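Local coordinates for sensor protein CpxA (Vibrio parahaemolyticus, PDB 3V67) that senses signals in the periplasm through this PAS-fold domain and probably acts as a histidine kinase that autophosphorylates in a two-component system, at the interface of chains A and B. Sequence-based numbering; all coordinates share one arbitrary frame. Chains: chain A/B, Sensor protein CpxA.

Contact 1: the interface of chains A and B. Residues chain A 128-131, 133; chain B 13, 16, 19-20, 56, 121, 123.
The C-terminal tail of chain A, a proline-rich extended stretch, lies here on the PAS-fold sensor domain of chain B, along helix 14-30 and beside strand 115-124. A:Leu131 buries 111 Å² and does most of the work with its two methyl branches. Its CG sits in the crowded position between the backbone N and the carbonyl carbon (chi1 85°), which lets the methyls fork onto two rings. CD2 lies over one face of the B:His16 imidazole, displaced toward the rim on the CG side and 3.5 Å from B:His16 CG; the opposite face is backed by B:Pro13 of the same chain. CD1 crosses to the face of the B:Phe123 phenyl ring, 3.5 Å from B:Phe123 CD2, with the two side chains meeting at about a right angle. Both are CH-pi contacts. At the tail's start, A:Pro128 CG meets B:Pro13 CG at 3.8 Å, the pyrrolidine rings crossing obliquely.

Further along, A:Leu133, which follows a cis peptide bond, runs antiparallel to B:Arg19. The arginine leaves its backbone with CG anti to N (chi1 174°), then bends at chi2 and chi3. This packs its CG against A:Leu133 CD1 at 3.6 Å and turns NE toward the backbone carbonyl. B:Arg19 NE donates to A:Leu133 O at 3.2 Å, a moderately straight bond (147° at H) lying near the guanidinium plane and in the carbonyl plane, so one side chain supplies both the apolar CG contact and the NE donor. B:Pro56 closes the other flank, its CG 3.9 Å from A:Leu133 CG.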
loop_
_atom_site.group_PDB
_atom_site.type_symbol
_atom_site.label_atom_id
_atom_site.label_comp_id
_atom_site.label_asym_id
_atom_site.label_seq_id
_atom_site.Cartn_x
_atom_site.Cartn_y
_atom_site.Cartn_z
ATOM N N PRO A 128 -1.222 -9.337 -3.018
ATOM C CA PRO A 128 0.167 -9.760 -2.817
ATOM C C PRO A 128 0.292 -11.232 -2.448
ATOM O O PRO A 128 -0.605 -11.774 -1.799
ATOM C CB PRO A 128 0.627 -8.898 -1.638
ATOM C CG PRO A 128 -0.308 -7.744 -1.608
ATOM C CD PRO A 128 -1.621 -8.290 -2.063
ATOM N N PRO A 129 1.399 -11.869 -2.862
ATOM C CA PRO A 129 1.687 -13.239 -2.437
ATOM C C PRO A 129 1.727 -13.274 -0.919
ATOM O O PRO A 129 2.392 -12.433 -0.310
ATOM C CB PRO A 129 3.077 -13.508 -3.021
ATOM C CG PRO A 129 3.654 -12.152 -3.306
ATOM C CD PRO A 129 2.487 -11.294 -3.669
ATOM N N PRO A 130 1.005 -14.223 -0.311
ATOM C CA PRO A 130 0.807 -14.232 1.140
ATOM C C PRO A 130 2.101 -14.462 1.897
ATOM O O PRO A 130 3.087 -14.929 1.325
ATOM C CB PRO A 130 -0.132 -15.421 1.353
ATOM C CG PRO A 130 0.150 -16.323 0.204
ATOM C CD PRO A 130 0.415 -15.409 -0.955
ATOM N N LEU A 131 2.096 -14.114 3.177
ATOM C CA LEU A 131 3.189 -14.484 4.058
ATOM C C LEU A 131 2.640 -15.325 5.204
ATOM O O LEU A 131 1.553 -15.064 5.721
ATOM C CB LEU A 131 3.937 -13.247 4.575
ATOM C CG LEU A 131 3.440 -12.493 5.815
ATOM C CD1 LEU A 131 4.488 -11.491 6.262
ATOM C CD2 LEU A 131 2.118 -11.794 5.553
ATOM N N LEU A 133 4.524 -17.346 8.682
ATOM C CA LEU A 133 3.537 -16.819 9.649
ATOM C C LEU A 133 2.373 -17.764 9.946
ATOM O O LEU A 133 1.218 -17.484 9.625
ATOM C CB LEU A 133 3.075 -15.373 9.378
ATOM C CG LEU A 133 3.985 -14.286 9.944
ATOM C CD1 LEU A 133 3.291 -12.934 9.927
ATOM C CD2 LEU A 133 4.424 -14.651 11.352
ATOM N N PRO B 13 -0.503 -4.310 3.304
ATOM C CA PRO B 13 -1.730 -4.931 2.790
ATOM C C PRO B 13 -2.570 -5.498 3.927
ATOM O O PRO B 13 -2.018 -6.125 4.829
ATOM C CB PRO B 13 -1.202 -6.065 1.913
ATOM C CG PRO B 13 0.128 -5.589 1.457
ATOM C CD PRO B 13 0.697 -4.790 2.596
ATOM N N HIS B 16 -1.932 -8.966 5.223
ATOM C CA HIS B 16 -0.647 -9.043 5.897
ATOM C C HIS B 16 -0.724 -8.420 7.287
ATOM O O HIS B 16 -0.276 -9.016 8.257
ATOM C CB HIS B 16 0.445 -8.361 5.065
ATOM C CG HIS B 16 0.778 -9.083 3.794
ATOM N ND1 HIS B 16 1.980 -8.918 3.139
ATOM C CD2 HIS B 16 0.070 -9.974 3.062
ATOM C CE1 HIS B 16 1.998 -9.679 2.059
ATOM N NE2 HIS B 16 0.851 -10.330 1.989
ATOM N N ARG B 19 -2.801 -10.536 9.607
ATOM C CA ARG B 19 -1.978 -11.672 9.993
ATOM C C ARG B 19 -1.001 -11.295 11.103
ATOM O O ARG B 19 -0.929 -11.970 12.126
ATOM C CB ARG B 19 -1.213 -12.219 8.787
ATOM C CG ARG B 19 -0.234 -13.320 9.148
ATOM C CD ARG B 19 -0.952 -14.524 9.742
ATOM N NE ARG B 19 -1.154 -15.579 8.755
ATOM C CZ ARG B 19 -2.237 -15.699 7.996
ATOM N NH1 ARG B 19 -3.230 -14.829 8.109
ATOM N NH2 ARG B 19 -2.327 -16.694 7.122
ATOM N N ILE B 20 -0.259 -10.211 10.890
ATOM C CA ILE B 20 0.703 -9.706 11.869
ATOM C C ILE B 20 0.059 -9.509 13.238
ATOM O O ILE B 20 0.626 -9.890 14.263
ATOM C CB ILE B 20 1.322 -8.374 11.400
ATOM C CG1 ILE B 20 2.211 -8.606 10.178
ATOM C CG2 ILE B 20 2.128 -7.728 12.516
ATOM C CD1 ILE B 20 2.763 -7.334 9.573
ATOM N N PRO B 56 8.984 -15.913 7.639
ATOM C CA PRO B 56 9.040 -14.536 8.133
ATOM C C PRO B 56 9.735 -14.497 9.487
ATOM O O PRO B 56 9.431 -15.310 10.364
ATOM C CB PRO B 56 7.564 -14.160 8.296
ATOM C CG PRO B 56 6.837 -15.061 7.358
ATOM C CD PRO B 56 7.603 -16.344 7.354
ATOM N N VAL B 121 8.006 -7.585 11.475
ATOM C CA VAL B 121 8.150 -8.808 10.694
ATOM C C VAL B 121 8.952 -8.543 9.425
ATOM O O VAL B 121 8.599 -7.677 8.625
ATOM C CB VAL B 121 6.779 -9.419 10.318
ATOM C CG1 VAL B 121 6.964 -10.644 9.442
ATOM C CG2 VAL B 121 5.984 -9.776 11.569
ATOM N N PHE B 123 10.606 -10.213 5.875
ATOM C CA PHE B 123 10.338 -11.297 4.942
ATOM C C PHE B 123 10.802 -10.894 3.555
ATOM O O PHE B 123 10.528 -9.785 3.107
ATOM C CB PHE B 123 8.845 -11.651 4.926
ATOM C CG PHE B 123 7.936 -10.468 4.714
ATOM C CD1 PHE B 123 7.521 -10.113 3.440
ATOM C CD2 PHE B 123 7.487 -9.720 5.790
ATOM C CE1 PHE B 123 6.683 -9.028 3.244
ATOM C CE2 PHE B 123 6.647 -8.635 5.597
ATOM C CZ PHE B 123 6.245 -8.290 4.322
#

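Contact 2: the interface of chains A and B. Residues chain A 27, 30-31, 44, 47, 55; chain B 134, 136-137.
A tail-into-domain interface joins the two PAS-fold sensor domains here: the C-terminal end of chain B reaches across to chain A and lodges beside helices 14-30 and 37-46, tying the two copies of the deposited assembly together, although the structure alone does not show that this pairing is biological. B:Asp137 hides the largest area in this patch, 96 Å². Its backbone carbonyl takes a hydrogen bond from the phenol of A:Tyr31, OH to B:Asp137 O at 2.9 Å. The carbonyl oxygen lies at the edge of the tyrosine ring, in its plane, yet the hydroxyl stands above the carbonyl plane, 30° out of it, so the bond misses a lone pair. A:Lys30 CG packs over one face of that ring and helps hold it.

The carboxylate turns the other way, with CG in the crowded position (chi1 41°), and crosses A:Ile27 at about a right angle, OD2 3.8 Å from A:Ile27 CG1. The extended A:Lys30 chain brings its ammonium NZ within 6.1 Å of B:Asp137 OD2, not in contact but perhaps favourable electrostatically. A:Asn47 packs its amide beside the B:Phe136 carbonyl without hydrogen bonding to it. Earlier in the tail, B:Arg134 meets A:Arg55 obliquely, guanidinium planes 80° apart: A:Arg55 CD lies over one face of the B:Arg134 guanidinium, 3.3 Å from B:Arg134 CZ, with B:Phe136 CB on the opposite face. B:Arg134 is poorly ordered, so this detail is tentative; likely repulsion between the cations would suit a loosely held side chain.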
loop_
_atom_site.group_PDB
_atom_site.type_symbol
_atom_site.label_atom_id
_atom_site.label_comp_id
_atom_site.label_asym_id
_atom_site.label_seq_id
_atom_site.Cartn_x
_atom_site.Cartn_y
_atom_site.Cartn_z
ATOM N N ILE A 27 -1.485 15.429 -19.553
ATOM C CA ILE A 27 -2.748 15.481 -20.283
ATOM C C ILE A 27 -3.198 16.929 -20.454
ATOM O O ILE A 27 -3.698 17.320 -21.514
ATOM C CB ILE A 27 -3.847 14.657 -19.572
ATOM C CG1 ILE A 27 -3.564 13.159 -19.714
ATOM C CG2 ILE A 27 -5.220 14.980 -20.132
ATOM C CD1 ILE A 27 -4.661 12.268 -19.152
ATOM N N LYS A 30 -0.928 18.454 -23.169
ATOM C CA LYS A 30 -1.145 17.880 -24.491
ATOM C C LYS A 30 -2.363 18.485 -25.180
ATOM O O LYS A 30 -2.327 18.792 -26.373
ATOM C CB LYS A 30 -1.305 16.363 -24.404
ATOM C CG LYS A 30 -1.714 15.731 -25.721
ATOM C CD LYS A 30 -1.600 14.220 -25.685
ATOM C CE LYS A 30 -1.943 13.626 -27.041
ATOM N NZ LYS A 30 -1.723 12.157 -27.073
ATOM N N TYR A 31 -3.438 18.662 -24.421
ATOM C CA TYR A 31 -4.694 19.137 -24.986
ATOM C C TYR A 31 -4.983 20.590 -24.634
ATOM O O TYR A 31 -6.141 21.006 -24.593
ATOM C CB TYR A 31 -5.846 18.246 -24.522
ATOM C CG TYR A 31 -5.671 16.803 -24.923
ATOM C CD1 TYR A 31 -5.116 15.880 -24.046
ATOM C CD2 TYR A 31 -6.046 16.366 -26.184
ATOM C CE1 TYR A 31 -4.948 14.558 -24.414
ATOM C CE2 TYR A 31 -5.883 15.049 -26.562
ATOM C CZ TYR A 31 -5.334 14.148 -25.674
ATOM O OH TYR A 31 -5.172 12.834 -26.052
ATOM N N VAL A 44 -8.632 11.087 -25.248
ATOM C CA VAL A 44 -7.975 10.496 -24.086
ATOM C C VAL A 44 -8.386 9.049 -23.878
ATOM O O VAL A 44 -7.544 8.172 -23.695
ATOM C CB VAL A 44 -8.267 11.303 -22.794
ATOM C CG1 VAL A 44 -8.020 10.452 -21.558
ATOM C CG2 VAL A 44 -7.422 12.565 -22.754
ATOM N N ASN A 47 -7.265 5.816 -26.368
ATOM C CA ASN A 47 -6.017 5.060 -26.356
ATOM C C ASN A 47 -6.103 3.664 -25.733
ATOM O O ASN A 47 -5.131 2.909 -25.769
ATOM C CB ASN A 47 -4.884 5.875 -25.728
ATOM C CG ASN A 47 -4.023 6.568 -26.769
ATOM O OD1 ASN A 47 -3.958 6.136 -27.921
ATOM N ND2 ASN A 47 -3.356 7.644 -26.370
ATOM N N ARG A 55 -3.699 -1.555 -18.922
ATOM C CA ARG A 55 -3.278 -0.187 -18.637
ATOM C C ARG A 55 -4.245 0.525 -17.697
ATOM O O ARG A 55 -5.451 0.265 -17.734
ATOM C CB ARG A 55 -3.135 0.600 -19.940
ATOM C CG ARG A 55 -1.922 0.207 -20.755
ATOM C CD ARG A 55 -2.008 0.745 -22.166
ATOM N NE ARG A 55 -2.896 -0.041 -23.012
ATOM C CZ ARG A 55 -3.072 0.174 -24.310
ATOM N NH1 ARG A 55 -2.423 1.158 -24.915
ATOM N NH2 ARG A 55 -3.902 -0.593 -25.005
ATOM N N ARG B 134 1.663 4.144 -17.515
ATOM C CA ARG B 134 1.939 4.633 -18.864
ATOM C C ARG B 134 1.933 6.152 -19.017
ATOM O O ARG B 134 1.568 6.886 -18.097
ATOM C CB ARG B 134 0.952 4.007 -19.853
ATOM C CG ARG B 134 1.483 3.846 -21.267
ATOM C CD ARG B 134 0.893 2.615 -21.916
ATOM N NE ARG B 134 0.332 2.909 -23.228
ATOM C CZ ARG B 134 -0.815 3.551 -23.419
ATOM N NH1 ARG B 134 -1.526 3.966 -22.378
ATOM N NH2 ARG B 134 -1.257 3.776 -24.647
ATOM N N PHE B 136 1.272 7.232 -22.599
ATOM C CA PHE B 136 0.670 7.422 -23.923
ATOM C C PHE B 136 -0.814 7.756 -23.787
ATOM O O PHE B 136 -1.674 6.881 -23.903
ATOM C CB PHE B 136 0.847 6.192 -24.819
ATOM C CG PHE B 136 2.249 5.654 -24.854
ATOM C CD1 PHE B 136 2.479 4.310 -25.107
ATOM C CD2 PHE B 136 3.337 6.484 -24.643
ATOM C CE1 PHE B 136 3.766 3.805 -25.138
ATOM C CE2 PHE B 136 4.623 5.985 -24.669
ATOM C CZ PHE B 136 4.838 4.645 -24.918
ATOM N N ASP B 137 -1.111 9.028 -23.541
ATOM C CA ASP B 137 -2.486 9.462 -23.322
ATOM C C ASP B 137 -2.720 10.896 -23.784
ATOM O O ASP B 137 -3.863 11.315 -23.978
ATOM C CB ASP B 137 -2.863 9.312 -21.845
ATOM C CG ASP B 137 -1.745 9.738 -20.909
ATOM O OD1 ASP B 137 -1.537 9.057 -19.882
ATOM O OD2 ASP B 137 -1.075 10.753 -21.196
#

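Contacts 1 and 2 lie about 36 Å apart, measured between the centres of their C-alpha atoms, at opposite ends of a reciprocal tail exchange. In contact 1 chain A lends its C-terminal segment to chain B; in contact 2 chain B lends its own to chain A. Contact 1 involves tail residues 128-131 and 133, contact 2 residues 134, 136 and 137, successive parts of the same tail; each chain's tail probably follows helix 14-30 of its partner from near its start to near its end. The whole interface is not an exact two-fold. This fragment alone does not show whether the swap occurs in the membrane-bound sensor.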